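Polyisoprenyl-teichoic acid--peptidoglycan teichoic acid transferase TagV (Bacillus subtilis, PDB 6UF3) belongs to the LytR-CpsA-Psr family of bacterial cell-envelope proteins and folds around a mixed beta sheet flanked by helices. Local coordinates at residues Q21-S25 against K63-S69; R50-A54 against E75-T79. One frame throughout, in Å; residues are numbered along the deposited sequence.

Interaction 1: Q21-S25 against K63-S69; sequences QKGRS and KINAAYS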
loop_
_atom_site.group_PDB
_atom_site.type_symbol
_atom_site.label_atom_id
_atom_site.label_comp_id
_atom_site.label_asym_id
_atom_site.label_seq_id
_atom_site.Cartn_x
_atom_site.Cartn_y
_atom_site.Cartn_z
ATOM N N GLN A 21 15.964 4.827 15.341
ATOM C CA GLN A 21 14.839 3.906 15.216
ATOM C C GLN A 21 14.629 3.555 13.746
ATOM O O GLN A 21 15.580 3.182 13.048
ATOM C CB GLN A 21 13.558 4.516 15.807
ATOM C CG GLN A 21 13.481 4.528 17.342
ATOM C CD GLN A 21 12.222 5.231 17.862
ATOM O OE1 GLN A 21 12.048 6.437 17.670
ATOM N NE2 GLN A 21 11.337 4.475 18.512
ATOM N N LYS A 22 13.389 3.675 13.269
ATOM C CA LYS A 22 13.036 3.506 11.863
ATOM C C LYS A 22 12.457 4.810 11.322
ATOM O O LYS A 22 12.170 5.747 12.070
ATOM C CB LYS A 22 12.029 2.360 11.667
ATOM C CG LYS A 22 12.283 1.127 12.523
ATOM C CD LYS A 22 12.774 -0.048 11.688
ATOM C CE LYS A 22 13.437 -1.105 12.565
ATOM N NZ LYS A 22 14.239 -2.074 11.768
ATOM N N GLY A 23 12.274 4.867 9.990
ATOM C CA GLY A 23 11.700 6.042 9.365
ATOM C C GLY A 23 10.177 6.022 9.380
ATOM O O GLY A 23 9.552 5.014 9.691
ATOM N N ARG A 24 9.582 7.165 9.045
ATOM C CA ARG A 24 8.130 7.207 8.885
ATOM C C ARG A 24 7.719 6.514 7.591
ATOM O O ARG A 24 8.444 6.531 6.593
ATOM C CB ARG A 24 7.628 8.650 8.880
ATOM C CG ARG A 24 7.949 9.409 10.160
ATOM C CD ARG A 24 7.719 10.902 9.996
ATOM N NE ARG A 24 6.338 11.263 10.293
ATOM C CZ ARG A 24 5.914 11.682 11.481
ATOM N NH1 ARG A 24 6.771 11.799 12.489
ATOM N NH2 ARG A 24 4.634 11.985 11.658
ATOM N N SER A 25 6.548 5.890 7.613
ATOM C CA SER A 25 6.031 5.293 6.394
ATOM C C SER A 25 5.431 6.381 5.511
ATOM O O SER A 25 4.936 7.403 5.991
ATOM C CB SER A 25 4.999 4.206 6.709
ATOM O OG SER A 25 3.912 4.724 7.454
ATOM N N LYS A 63 -0.064 10.902 14.048
ATOM C CA LYS A 63 -0.252 10.503 12.660
ATOM C C LYS A 63 0.148 9.047 12.478
ATOM O O LYS A 63 1.112 8.583 13.076
ATOM C CB LYS A 63 0.580 11.384 11.736
ATOM C CG LYS A 63 0.280 12.840 11.825
ATOM C CD LYS A 63 1.168 13.602 10.876
ATOM C CE LYS A 63 1.017 15.078 11.084
ATOM N NZ LYS A 63 1.533 15.847 9.925
ATOM N N ILE A 64 -0.590 8.321 11.630
ATOM C CA ILE A 64 -0.321 6.890 11.520
ATOM C C ILE A 64 1.069 6.634 10.936
ATOM O O ILE A 64 1.695 5.610 11.238
ATOM C CB ILE A 64 -1.427 6.186 10.711
ATOM C CG1 ILE A 64 -1.285 4.668 10.850
ATOM C CG2 ILE A 64 -1.424 6.632 9.243
ATOM C CD1 ILE A 64 -2.526 3.886 10.419
ATOM N N ASN A 65 1.596 7.566 10.139
ATOM C CA ASN A 65 2.905 7.330 9.534
ATOM C C ASN A 65 4.025 7.323 10.565
ATOM O O ASN A 65 5.114 6.813 10.274
ATOM C CB ASN A 65 3.188 8.355 8.430
ATOM C CG ASN A 65 3.378 9.761 8.949
ATOM O OD1 ASN A 65 3.143 10.051 10.120
ATOM N ND2 ASN A 65 3.803 10.652 8.067
ATOM N N ALA A 66 3.779 7.843 11.770
ATOM C CA ALA A 66 4.796 7.773 12.813
ATOM C C ALA A 66 4.928 6.376 13.404
ATOM O O ALA A 66 5.932 6.103 14.075
ATOM C CB ALA A 66 4.491 8.782 13.924
ATOM N N ALA A 67 3.954 5.483 13.168
ATOM C CA ALA A 67 4.025 4.157 13.783
ATOM C C ALA A 67 5.302 3.426 13.391
ATOM O O ALA A 67 5.938 2.786 14.229
ATOM C CB ALA A 67 2.804 3.316 13.401
ATOM N N TYR A 68 5.677 3.486 12.110
ATOM C CA TYR A 68 6.877 2.785 11.668
ATOM C C TYR A 68 8.113 3.356 12.334
ATOM O O TYR A 68 9.079 2.629 12.576
ATOM C CB TYR A 68 7.000 2.857 10.143
ATOM C CG TYR A 68 7.837 1.750 9.532
ATOM C CD1 TYR A 68 9.204 1.892 9.404
ATOM C CD2 TYR A 68 7.253 0.576 9.072
ATOM C CE1 TYR A 68 9.989 0.892 8.853
ATOM C CE2 TYR A 68 8.033 -0.438 8.511
ATOM C CZ TYR A 68 9.396 -0.272 8.406
ATOM O OH TYR A 68 10.191 -1.260 7.855
ATOM N N SER A 69 8.090 4.651 12.652
ATOM C CA SER A 69 9.218 5.272 13.316
ATOM C C SER A 69 9.216 5.021 14.815
ATOM O O SER A 69 10.160 5.428 15.496
ATOM C CB SER A 69 9.208 6.778 13.062
ATOM O OG SER A 69 8.210 7.389 13.858
HETATM O O HOH W 1 3.466 3.801 10.032
HETATM O O HOH W 2 5.291 10.061 5.491
#
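Ser25 and Asn65 join 21-25 to 63-69 through the backbone: Ser25 N donates to Asn65 O at 3.2 Å. A weak side-chain bond lies beside it, from Arg24 NH2 to Asn65 OD1 at 2.9 Å, with the guanidinium and amide planes 85° apart. Within 63-69, Ser69 OG folds back in a hydrogen bond to Ala66 O (2.6 Å).

Two waters continue the polar contact. One links Ser25 OG with Ile64 O and accepts from Tyr68 N; the other spans Ser25 O and Asn65 ND2. Ser25 and Asn65 suit the place because OG and ND2 lie near enough to the facing backbone for one water to bridge the distance.

Packing contacts flank these bonds. The Arg24 chain turns at chi3 (87°), and Ala66 CB lies 3.7 Å above one face of its guanidinium, while Lys63 CD sits at the edge. At the other end Lys22 CB meets Tyr68 CD1 at 3.6 Å, and Gly23 O lies at the ring's edge, 3.2 Å from CD1.

Tyr68 also packs on Met11 and Ile13 of strand 6-13 and on Thr76 of helix 72-84, placing the contact where the loop entering strand 25-34 runs antiparallel, alongside the turns that lead into that helix.

Interaction 2: R50-A54 against E75-T79; sequences RVQLA and ETVET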
loop_
_atom_site.group_PDB
_atom_site.type_symbol
_atom_site.label_atom_id
_atom_site.label_comp_id
_atom_site.label_asym_id
_atom_site.label_seq_id
_atom_site.Cartn_x
_atom_site.Cartn_y
_atom_site.Cartn_z
ATOM N N ARG A 50 -5.069 10.597 11.891
ATOM C CA ARG A 50 -4.921 10.739 13.340
ATOM C C ARG A 50 -5.452 9.486 14.037
ATOM O O ARG A 50 -6.654 9.200 13.992
ATOM C CB ARG A 50 -5.647 11.996 13.808
ATOM C CG ARG A 50 -5.474 12.333 15.295
ATOM C CD ARG A 50 -5.893 13.774 15.533
ATOM N NE ARG A 50 -6.005 14.125 16.956
ATOM C CZ ARG A 50 -7.149 14.142 17.633
ATOM N NH1 ARG A 50 -8.289 13.832 17.029
ATOM N NH2 ARG A 50 -7.163 14.476 18.918
ATOM N N VAL A 51 -4.562 8.737 14.697
ATOM C CA VAL A 51 -4.894 7.436 15.272
ATOM C C VAL A 51 -4.152 7.268 16.590
ATOM O O VAL A 51 -3.149 7.935 16.857
ATOM C CB VAL A 51 -4.523 6.249 14.347
ATOM C CG1 VAL A 51 -5.234 6.357 13.002
ATOM C CG2 VAL A 51 -3.004 6.169 14.172
ATOM N N GLN A 52 -4.648 6.345 17.410
ATOM C CA GLN A 52 -3.907 5.889 18.580
ATOM C C GLN A 52 -2.917 4.811 18.153
ATOM O O GLN A 52 -3.295 3.833 17.506
ATOM C CB GLN A 52 -4.849 5.350 19.655
ATOM C CG GLN A 52 -4.175 5.121 21.004
ATOM C CD GLN A 52 -3.957 6.412 21.782
ATOM O OE1 GLN A 52 -4.794 7.316 21.767
ATOM N NE2 GLN A 52 -2.826 6.499 22.472
ATOM N N LEU A 53 -1.645 4.994 18.504
ATOM C CA LEU A 53 -0.661 3.970 18.177
ATOM C C LEU A 53 -0.934 2.716 18.993
ATOM O O LEU A 53 -1.306 2.796 20.165
ATOM C CB LEU A 53 0.756 4.475 18.472
ATOM C CG LEU A 53 1.203 5.661 17.620
ATOM C CD1 LEU A 53 2.658 6.016 17.903
ATOM C CD2 LEU A 53 0.984 5.366 16.149
ATOM N N ALA A 54 -0.734 1.552 18.381
ATOM C CA ALA A 54 -0.967 0.309 19.100
ATOM C C ALA A 54 -0.117 0.255 20.360
ATOM O O ALA A 54 1.076 0.572 20.330
ATOM C CB ALA A 54 -0.650 -0.881 18.197
ATOM N N GLU A 75 4.961 -2.362 14.810
ATOM C CA GLU A 75 4.092 -1.310 15.333
ATOM C C GLU A 75 3.125 -0.812 14.264
ATOM O O GLU A 75 1.943 -0.587 14.549
ATOM C CB GLU A 75 4.943 -0.175 15.913
ATOM C CG GLU A 75 4.163 0.968 16.525
ATOM C CD GLU A 75 3.354 0.579 17.753
ATOM O OE1 GLU A 75 3.673 -0.426 18.405
ATOM O OE2 GLU A 75 2.383 1.293 18.073
ATOM N N THR A 76 3.590 -0.675 13.015
ATOM C CA THR A 76 2.673 -0.252 11.958
ATOM C C THR A 76 1.569 -1.282 11.734
ATOM O O THR A 76 0.389 -0.929 11.626
ATOM C CB THR A 76 3.434 -0.018 10.649
ATOM O OG1 THR A 76 4.358 1.053 10.833
ATOM C CG2 THR A 76 2.471 0.384 9.556
ATOM N N VAL A 77 1.940 -2.565 11.654
ATOM C CA VAL A 77 0.956 -3.626 11.451
ATOM C C VAL A 77 -0.087 -3.604 12.557
ATOM O O VAL A 77 -1.295 -3.648 12.295
ATOM C CB VAL A 77 1.638 -5.000 11.361
ATOM C CG1 VAL A 77 0.583 -6.107 11.464
ATOM C CG2 VAL A 77 2.409 -5.129 10.031
ATOM N N GLU A 78 0.357 -3.524 13.807
ATOM C CA GLU A 78 -0.600 -3.565 14.907
ATOM C C GLU A 78 -1.457 -2.304 14.952
ATOM O O GLU A 78 -2.641 -2.363 15.308
ATOM C CB GLU A 78 0.138 -3.758 16.230
ATOM C CG GLU A 78 -0.669 -4.513 17.255
ATOM C CD GLU A 78 -0.028 -4.500 18.638
ATOM O OE1 GLU A 78 1.068 -3.921 18.787
ATOM O OE2 GLU A 78 -0.630 -5.068 19.570
ATOM N N THR A 79 -0.879 -1.152 14.610
ATOM C CA THR A 79 -1.664 0.075 14.580
ATOM C C THR A 79 -2.741 0.014 13.499
ATOM O O THR A 79 -3.882 0.433 13.731
ATOM C CB THR A 79 -0.741 1.281 14.381
ATOM O OG1 THR A 79 0.159 1.363 15.493
ATOM C CG2 THR A 79 -1.553 2.582 14.303
HETATM O O HOH W 3 -4.891 2.430 15.592
#
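Thr79 receives the backbone of Ala54 on its hydroxyl: Ala54 N donates to Thr79 OG1 at 3.0 Å, almost straight at 176°. Followed outward, the threonine begins with CB, 4.0 Å from Ala54 N, and then forks. With chi1 at -62° OG1 lies beside its own backbone N and can reach back along the helix, where it donates to Glu75 O at 2.8 Å, from 36° above the carbonyl plane. Thr79 N reaches the same oxygen from the opposite face, so Glu75 O takes two hydrogens. The hydroxyl therefore gives one bond and takes another, which fixes its rotation. The other tip, CG2, lies 3.9 Å from both Val51 CG2 and Gln52 O. A threonine suits this position because one small side chain offers a polar branch to the loop and a methyl to the strand end.

Around it, Glu75 bends at chi2 and brings its carboxyl group to Ala54. Its OE2 stands 2.7 Å from Ala54 O, a spacing that would suit an acid holding a proton; Leu53 CB lies 3.6 Å from the same OE2. Ala54 is small enough to sit close against the helix, its CB 3.6 Å from Glu78 CB and also near the extended chain of that residue. Farther back, a water donates to both Gln52 O and Thr79 O. Val51, a branched residue well suited to a strand, also packs on Phe83 of helix 72-84.

Hydroxyl bonding to the carbonyl four residues earlier is a familiar habit of threonine within helices. Here it lets one turn of helix 72-84 receive the irregular chain that follows strand 50-51, a loop-on-helix junction at the side of this alpha/beta domain.

From the N terminus, the chain runs through strand 6-13 and its following loop to 21-25, the first half of interaction 1. It then forms strands 25-34 and 39-44 and reaches 50-54, the first half of interaction 2. At 63-69 interaction 1 closes a loop with 37 residues between its segments, and at 75-79 interaction 2 closes one with 20. The two loops thus cross rather than nest. The contacts touch, their centres about 9 Å apart: Ile64 packs on Val51, and Ala67 and Tyr68 lie against Thr76. Together they tie the approach to strand 25-34, the small 50-51/62-63 sheet and helix 72-84.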